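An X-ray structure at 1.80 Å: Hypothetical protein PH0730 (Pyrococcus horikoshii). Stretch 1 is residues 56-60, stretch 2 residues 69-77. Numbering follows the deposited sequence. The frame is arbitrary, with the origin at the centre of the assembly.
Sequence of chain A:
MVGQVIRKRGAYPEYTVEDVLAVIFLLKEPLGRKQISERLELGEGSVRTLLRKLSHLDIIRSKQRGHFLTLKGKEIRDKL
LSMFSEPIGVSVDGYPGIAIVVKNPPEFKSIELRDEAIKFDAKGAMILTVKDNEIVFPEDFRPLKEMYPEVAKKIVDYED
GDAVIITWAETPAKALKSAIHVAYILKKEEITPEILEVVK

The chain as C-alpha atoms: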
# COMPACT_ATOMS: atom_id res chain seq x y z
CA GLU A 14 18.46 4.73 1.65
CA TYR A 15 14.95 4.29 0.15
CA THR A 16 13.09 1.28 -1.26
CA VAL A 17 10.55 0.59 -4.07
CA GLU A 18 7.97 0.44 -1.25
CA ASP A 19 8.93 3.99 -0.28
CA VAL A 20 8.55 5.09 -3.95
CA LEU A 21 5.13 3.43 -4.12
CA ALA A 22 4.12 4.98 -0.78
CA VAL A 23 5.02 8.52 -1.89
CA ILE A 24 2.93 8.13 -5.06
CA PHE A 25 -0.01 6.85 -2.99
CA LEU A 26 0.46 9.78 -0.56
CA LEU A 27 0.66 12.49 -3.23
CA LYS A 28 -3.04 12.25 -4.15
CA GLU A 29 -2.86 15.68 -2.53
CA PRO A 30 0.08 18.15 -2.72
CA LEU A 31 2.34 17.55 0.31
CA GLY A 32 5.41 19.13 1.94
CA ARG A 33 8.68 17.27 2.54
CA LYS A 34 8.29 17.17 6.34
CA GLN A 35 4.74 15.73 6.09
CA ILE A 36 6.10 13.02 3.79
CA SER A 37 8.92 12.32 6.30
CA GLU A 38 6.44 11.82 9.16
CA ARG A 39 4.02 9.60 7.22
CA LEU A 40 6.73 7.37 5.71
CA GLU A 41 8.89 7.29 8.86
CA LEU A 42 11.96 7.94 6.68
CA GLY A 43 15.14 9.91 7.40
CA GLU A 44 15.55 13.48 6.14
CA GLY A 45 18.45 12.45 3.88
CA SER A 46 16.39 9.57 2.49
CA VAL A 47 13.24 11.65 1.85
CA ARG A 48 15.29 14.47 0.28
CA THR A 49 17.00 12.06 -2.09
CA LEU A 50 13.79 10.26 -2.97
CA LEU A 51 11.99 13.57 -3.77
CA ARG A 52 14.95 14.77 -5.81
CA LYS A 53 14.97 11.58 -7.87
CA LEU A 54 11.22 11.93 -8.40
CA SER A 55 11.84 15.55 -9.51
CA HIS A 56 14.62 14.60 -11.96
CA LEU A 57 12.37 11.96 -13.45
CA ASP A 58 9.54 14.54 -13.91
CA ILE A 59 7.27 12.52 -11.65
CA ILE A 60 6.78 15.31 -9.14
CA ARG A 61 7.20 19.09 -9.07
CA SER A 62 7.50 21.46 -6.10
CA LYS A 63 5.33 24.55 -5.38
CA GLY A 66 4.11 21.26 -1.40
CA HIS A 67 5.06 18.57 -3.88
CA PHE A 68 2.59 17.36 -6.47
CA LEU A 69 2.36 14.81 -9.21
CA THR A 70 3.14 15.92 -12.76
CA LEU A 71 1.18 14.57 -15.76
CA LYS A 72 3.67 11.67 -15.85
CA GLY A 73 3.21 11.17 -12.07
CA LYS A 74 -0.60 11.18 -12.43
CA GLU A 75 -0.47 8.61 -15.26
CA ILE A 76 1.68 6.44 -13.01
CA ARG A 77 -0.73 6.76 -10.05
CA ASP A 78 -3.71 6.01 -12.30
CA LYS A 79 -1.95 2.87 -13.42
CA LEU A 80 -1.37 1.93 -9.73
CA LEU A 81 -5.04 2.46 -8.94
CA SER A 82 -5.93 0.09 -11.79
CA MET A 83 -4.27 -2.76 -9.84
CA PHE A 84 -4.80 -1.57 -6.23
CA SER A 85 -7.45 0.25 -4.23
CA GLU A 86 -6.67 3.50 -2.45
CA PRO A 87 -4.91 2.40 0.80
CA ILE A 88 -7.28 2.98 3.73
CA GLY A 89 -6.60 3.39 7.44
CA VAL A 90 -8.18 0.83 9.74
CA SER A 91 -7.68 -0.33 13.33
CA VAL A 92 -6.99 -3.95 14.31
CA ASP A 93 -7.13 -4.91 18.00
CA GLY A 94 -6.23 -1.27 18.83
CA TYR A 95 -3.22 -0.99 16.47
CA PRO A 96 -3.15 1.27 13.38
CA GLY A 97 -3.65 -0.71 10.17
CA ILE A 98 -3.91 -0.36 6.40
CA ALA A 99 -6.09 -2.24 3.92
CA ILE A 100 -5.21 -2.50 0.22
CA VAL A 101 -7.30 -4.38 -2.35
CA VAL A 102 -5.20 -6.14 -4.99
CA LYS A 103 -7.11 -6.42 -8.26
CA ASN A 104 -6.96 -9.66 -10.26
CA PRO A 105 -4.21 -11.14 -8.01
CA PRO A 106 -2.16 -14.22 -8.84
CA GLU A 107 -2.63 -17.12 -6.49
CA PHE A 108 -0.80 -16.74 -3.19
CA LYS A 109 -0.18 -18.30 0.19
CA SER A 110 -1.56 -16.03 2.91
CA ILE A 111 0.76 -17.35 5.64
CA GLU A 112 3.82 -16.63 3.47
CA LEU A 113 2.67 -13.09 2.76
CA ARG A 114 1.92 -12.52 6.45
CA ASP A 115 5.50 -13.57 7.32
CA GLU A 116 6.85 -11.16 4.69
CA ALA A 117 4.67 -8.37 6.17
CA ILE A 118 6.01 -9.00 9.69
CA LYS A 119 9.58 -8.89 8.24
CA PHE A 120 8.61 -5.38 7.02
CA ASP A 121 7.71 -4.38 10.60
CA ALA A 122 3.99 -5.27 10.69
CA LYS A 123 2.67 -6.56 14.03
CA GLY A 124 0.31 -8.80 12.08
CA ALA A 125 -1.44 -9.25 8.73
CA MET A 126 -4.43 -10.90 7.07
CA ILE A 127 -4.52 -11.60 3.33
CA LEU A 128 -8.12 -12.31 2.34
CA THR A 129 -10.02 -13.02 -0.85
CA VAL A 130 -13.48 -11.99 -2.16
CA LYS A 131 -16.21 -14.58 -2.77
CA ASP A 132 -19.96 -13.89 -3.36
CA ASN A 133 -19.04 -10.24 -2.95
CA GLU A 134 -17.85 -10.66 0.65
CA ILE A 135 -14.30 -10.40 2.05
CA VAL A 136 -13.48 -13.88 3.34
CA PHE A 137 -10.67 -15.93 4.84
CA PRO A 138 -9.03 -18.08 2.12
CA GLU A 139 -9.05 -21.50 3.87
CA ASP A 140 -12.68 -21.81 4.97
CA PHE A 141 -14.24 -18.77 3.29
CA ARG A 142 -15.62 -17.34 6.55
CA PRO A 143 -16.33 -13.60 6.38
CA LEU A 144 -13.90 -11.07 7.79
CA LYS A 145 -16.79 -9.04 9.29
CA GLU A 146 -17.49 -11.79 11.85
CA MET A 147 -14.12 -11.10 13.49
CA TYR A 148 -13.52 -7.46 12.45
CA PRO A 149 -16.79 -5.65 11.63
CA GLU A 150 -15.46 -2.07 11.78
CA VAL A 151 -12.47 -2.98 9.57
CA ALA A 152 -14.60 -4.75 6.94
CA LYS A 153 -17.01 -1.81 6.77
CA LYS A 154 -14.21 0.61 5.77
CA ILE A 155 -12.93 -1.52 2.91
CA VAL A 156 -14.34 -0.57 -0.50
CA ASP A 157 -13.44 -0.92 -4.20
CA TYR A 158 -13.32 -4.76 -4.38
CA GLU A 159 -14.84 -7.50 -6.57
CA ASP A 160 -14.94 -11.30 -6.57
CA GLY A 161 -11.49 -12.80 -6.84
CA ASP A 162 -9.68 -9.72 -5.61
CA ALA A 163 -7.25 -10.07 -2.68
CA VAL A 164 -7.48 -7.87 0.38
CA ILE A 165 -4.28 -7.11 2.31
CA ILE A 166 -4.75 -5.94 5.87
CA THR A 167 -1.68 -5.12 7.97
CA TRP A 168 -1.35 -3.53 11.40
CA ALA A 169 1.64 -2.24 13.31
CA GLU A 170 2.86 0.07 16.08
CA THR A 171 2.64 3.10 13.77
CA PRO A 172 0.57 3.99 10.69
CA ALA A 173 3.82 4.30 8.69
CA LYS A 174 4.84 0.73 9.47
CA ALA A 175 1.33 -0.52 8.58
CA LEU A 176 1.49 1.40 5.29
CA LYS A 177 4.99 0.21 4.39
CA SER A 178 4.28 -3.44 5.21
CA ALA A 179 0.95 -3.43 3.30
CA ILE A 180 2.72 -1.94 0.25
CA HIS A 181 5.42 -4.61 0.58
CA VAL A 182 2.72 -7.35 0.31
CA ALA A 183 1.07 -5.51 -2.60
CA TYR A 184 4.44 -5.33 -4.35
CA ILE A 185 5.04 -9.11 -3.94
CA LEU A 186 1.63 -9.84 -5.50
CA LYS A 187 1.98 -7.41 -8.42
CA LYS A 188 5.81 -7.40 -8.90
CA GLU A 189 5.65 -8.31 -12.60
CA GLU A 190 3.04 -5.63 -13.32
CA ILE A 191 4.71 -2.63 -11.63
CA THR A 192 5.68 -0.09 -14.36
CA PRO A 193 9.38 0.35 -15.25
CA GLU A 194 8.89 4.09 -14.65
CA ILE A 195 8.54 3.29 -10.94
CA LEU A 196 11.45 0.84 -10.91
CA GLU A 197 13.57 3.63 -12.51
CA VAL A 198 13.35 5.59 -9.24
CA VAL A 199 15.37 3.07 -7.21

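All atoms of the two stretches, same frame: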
# COMPACT_ATOMS: atom_id res chain seq x y z
N HIS A 56 13.78 14.77 -10.78
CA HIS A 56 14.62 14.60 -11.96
C HIS A 56 13.88 13.81 -13.01
O HIS A 56 13.97 14.12 -14.20
CB HIS A 56 15.95 13.89 -11.61
CG HIS A 56 16.79 14.66 -10.64
ND1 HIS A 56 17.82 14.08 -9.92
CD2 HIS A 56 16.70 15.94 -10.22
CE1 HIS A 56 18.34 14.98 -9.12
NE2 HIS A 56 17.68 16.12 -9.27
N LEU A 57 13.10 12.84 -12.56
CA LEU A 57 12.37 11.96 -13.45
C LEU A 57 11.02 12.56 -13.91
O LEU A 57 10.26 11.89 -14.61
CB LEU A 57 12.16 10.61 -12.76
CG LEU A 57 13.41 9.72 -12.76
CD1 LEU A 57 13.12 8.51 -11.92
CD2 LEU A 57 13.83 9.31 -14.17
N ASP A 58 10.76 13.80 -13.52
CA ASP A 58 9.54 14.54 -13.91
C ASP A 58 8.29 13.81 -13.42
O ASP A 58 7.25 13.77 -14.11
CB ASP A 58 9.46 14.76 -15.42
CG ASP A 58 8.32 15.70 -15.83
OD1 ASP A 58 8.03 16.65 -15.06
OD2 ASP A 58 7.70 15.47 -16.91
N ILE A 59 8.40 13.22 -12.24
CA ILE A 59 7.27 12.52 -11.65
C ILE A 59 6.56 13.43 -10.68
O ILE A 59 5.33 13.38 -10.56
CB ILE A 59 7.69 11.18 -11.02
CG1 ILE A 59 8.08 10.21 -12.14
CG2 ILE A 59 6.56 10.57 -10.18
CD1 ILE A 59 8.75 8.89 -11.63
N ILE A 60 7.33 14.27 -10.01
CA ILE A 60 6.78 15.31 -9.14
C ILE A 60 7.39 16.68 -9.46
O ILE A 60 8.44 16.78 -10.10
CB ILE A 60 6.98 15.03 -7.63
CG1 ILE A 60 8.46 15.16 -7.23
CG2 ILE A 60 6.37 13.67 -7.23
CD1 ILE A 60 8.69 15.04 -5.75
N LEU A 69 2.14 15.67 -8.08
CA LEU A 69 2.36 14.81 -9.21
C LEU A 69 2.22 15.58 -10.51
O LEU A 69 1.28 16.37 -10.69
CB LEU A 69 1.38 13.62 -9.17
CG LEU A 69 1.62 12.57 -8.07
CD1 LEU A 69 0.43 11.63 -7.96
CD2 LEU A 69 2.89 11.77 -8.31
N THR A 70 3.18 15.38 -11.41
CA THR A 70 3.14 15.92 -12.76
C THR A 70 2.15 15.08 -13.58
O THR A 70 1.55 14.14 -13.04
CB THR A 70 4.51 15.80 -13.43
OG1 THR A 70 4.83 14.40 -13.58
CG2 THR A 70 5.61 16.50 -12.59
N LEU A 71 2.00 15.39 -14.87
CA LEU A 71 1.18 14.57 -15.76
C LEU A 71 1.71 13.13 -15.85
O LEU A 71 0.95 12.16 -15.76
CB LEU A 71 1.04 15.21 -17.13
CG LEU A 71 0.42 16.62 -17.09
CD1 LEU A 71 0.41 17.27 -18.48
CD2 LEU A 71 -0.98 16.65 -16.44
N LYS A 72 3.03 12.99 -15.95
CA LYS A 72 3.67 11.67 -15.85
C LYS A 72 3.37 10.98 -14.51
O LYS A 72 3.00 9.79 -14.49
CB LYS A 72 5.18 11.79 -16.10
CG LYS A 72 5.93 10.47 -16.02
CD LYS A 72 7.41 10.68 -16.08
CE LYS A 72 8.15 9.37 -15.79
NZ LYS A 72 9.62 9.57 -15.95
N GLY A 73 3.49 11.72 -13.40
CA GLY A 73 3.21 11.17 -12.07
C GLY A 73 1.76 10.73 -11.89
O GLY A 73 1.48 9.70 -11.27
N LYS A 74 0.83 11.53 -12.42
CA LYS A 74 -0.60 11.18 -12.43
C LYS A 74 -0.92 9.94 -13.27
O LYS A 74 -1.79 9.14 -12.88
CB LYS A 74 -1.44 12.37 -12.93
CG LYS A 74 -2.94 12.09 -12.97
CD LYS A 74 -3.55 12.14 -11.56
CE LYS A 74 -5.07 12.29 -11.61
NZ LYS A 74 -5.73 11.08 -12.12
N GLU A 75 -0.26 9.78 -14.41
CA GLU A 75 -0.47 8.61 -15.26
C GLU A 75 0.04 7.38 -14.52
O GLU A 75 -0.56 6.31 -14.58
CB GLU A 75 0.26 8.73 -16.60
CG GLU A 75 -0.28 9.82 -17.54
CD GLU A 75 0.52 9.93 -18.83
OE1 GLU A 75 1.77 9.81 -18.77
OE2 GLU A 75 -0.09 10.16 -19.90
N ILE A 76 1.15 7.54 -13.81
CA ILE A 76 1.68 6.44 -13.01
C ILE A 76 0.73 6.03 -11.89
O ILE A 76 0.44 4.85 -11.73
CB ILE A 76 3.09 6.75 -12.45
CG1 ILE A 76 4.11 6.68 -13.58
CG2 ILE A 76 3.47 5.74 -11.34
CD1 ILE A 76 5.48 7.34 -13.23
N ARG A 77 0.24 7.01 -11.13
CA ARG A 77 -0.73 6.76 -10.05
C ARG A 77 -2.01 6.12 -10.57
O ARG A 77 -2.57 5.22 -9.93
CB ARG A 77 -1.08 8.06 -9.34
CG ARG A 77 -1.60 7.83 -7.91
CD ARG A 77 -1.95 9.13 -7.17
NE ARG A 77 -2.20 8.83 -5.75
CZ ARG A 77 -3.32 8.27 -5.29
NH1 ARG A 77 -4.32 8.01 -6.12
NH2 ARG A 77 -3.47 8.00 -4.01
O HOH W 1 4.87 15.24 -16.78

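What holds the apolar centre of this contact together? Ile 59 gives up more surface to the contact, 86 Å², than any other residue, even though its CA-to-CB bond points away from the second stretch. With chi1 of -69° and chi2 of 171°, the side chain brings Ile 59 CD1 within 4.0 Å of CD1 of Ile 76, whose CA-to-CB bond points toward the first stretch. CG2 of Ile 59 packs 4.3 Å from CD2 of Leu 69. That same leucine methyl, Leu 69 CD2, also meets CG2 of Ile 60 at 4.1 Å. Ile 60 and Leu 69 form an antiparallel, non-hydrogen-bonded bridge pair whose side chains diverge, and Leu 69 gains its apolar neighbours because the end of its side chain comes nearer than its first bond suggests.

Why can the backbone approach so closely at Gly 73? The CA atoms of Ile 59 and Gly 73 are 4.3 Å apart, and Gly 73 CA sits 3.4 Å from Ile 59 O in a CA-H...O contact. A CB on this glycine would fall 2.2 Å from Ile 59 O, a clear clash, so the absence of a side chain is what leaves room for the carbonyl. Ile 59 O is well used: it accepts a nearly straight hydrogen bond from Thr 70 N, 3.1 Å long, and Ile 59 O takes a further CA-H...O contact from Leu 69 CA at 3.6 Å.

How does Thr 70 join the helix start to the first stretch? It occupies the N-cap position, and its side chain, with its CA-to-CB bond pointing toward the first stretch and chi1 of 65°, works in two directions. Thr 70 OG1 accepts from Gly 73 N at 3.0 Å, capping the first turn of the helix, and donates to Asp 58 O at 2.6 Å. The carbonyl it reaches belongs to the first residue to leave the preceding helix, which has positive phi in a Schellman motif, so one hydroxyl links the end of one helix to the beginning of the next.

What closes the polar edge? Lys 72 extends its side chain with all four chi angles t, and Lys 72 NZ donates to Leu 57 O at 2.8 Å. On the way its aliphatic part lies against Ile 59, where Lys 72 CE lies 3.7 Å from Ile 59 CG1, so the lysine serves both the apolar centre and the edge. Water 1 adds a bridge: it donates to Asp 58 OD2 at 2.8 Å and accepts from Lys 72 N at 3.0 Å, connecting the aspartate side chain to the helix backbone.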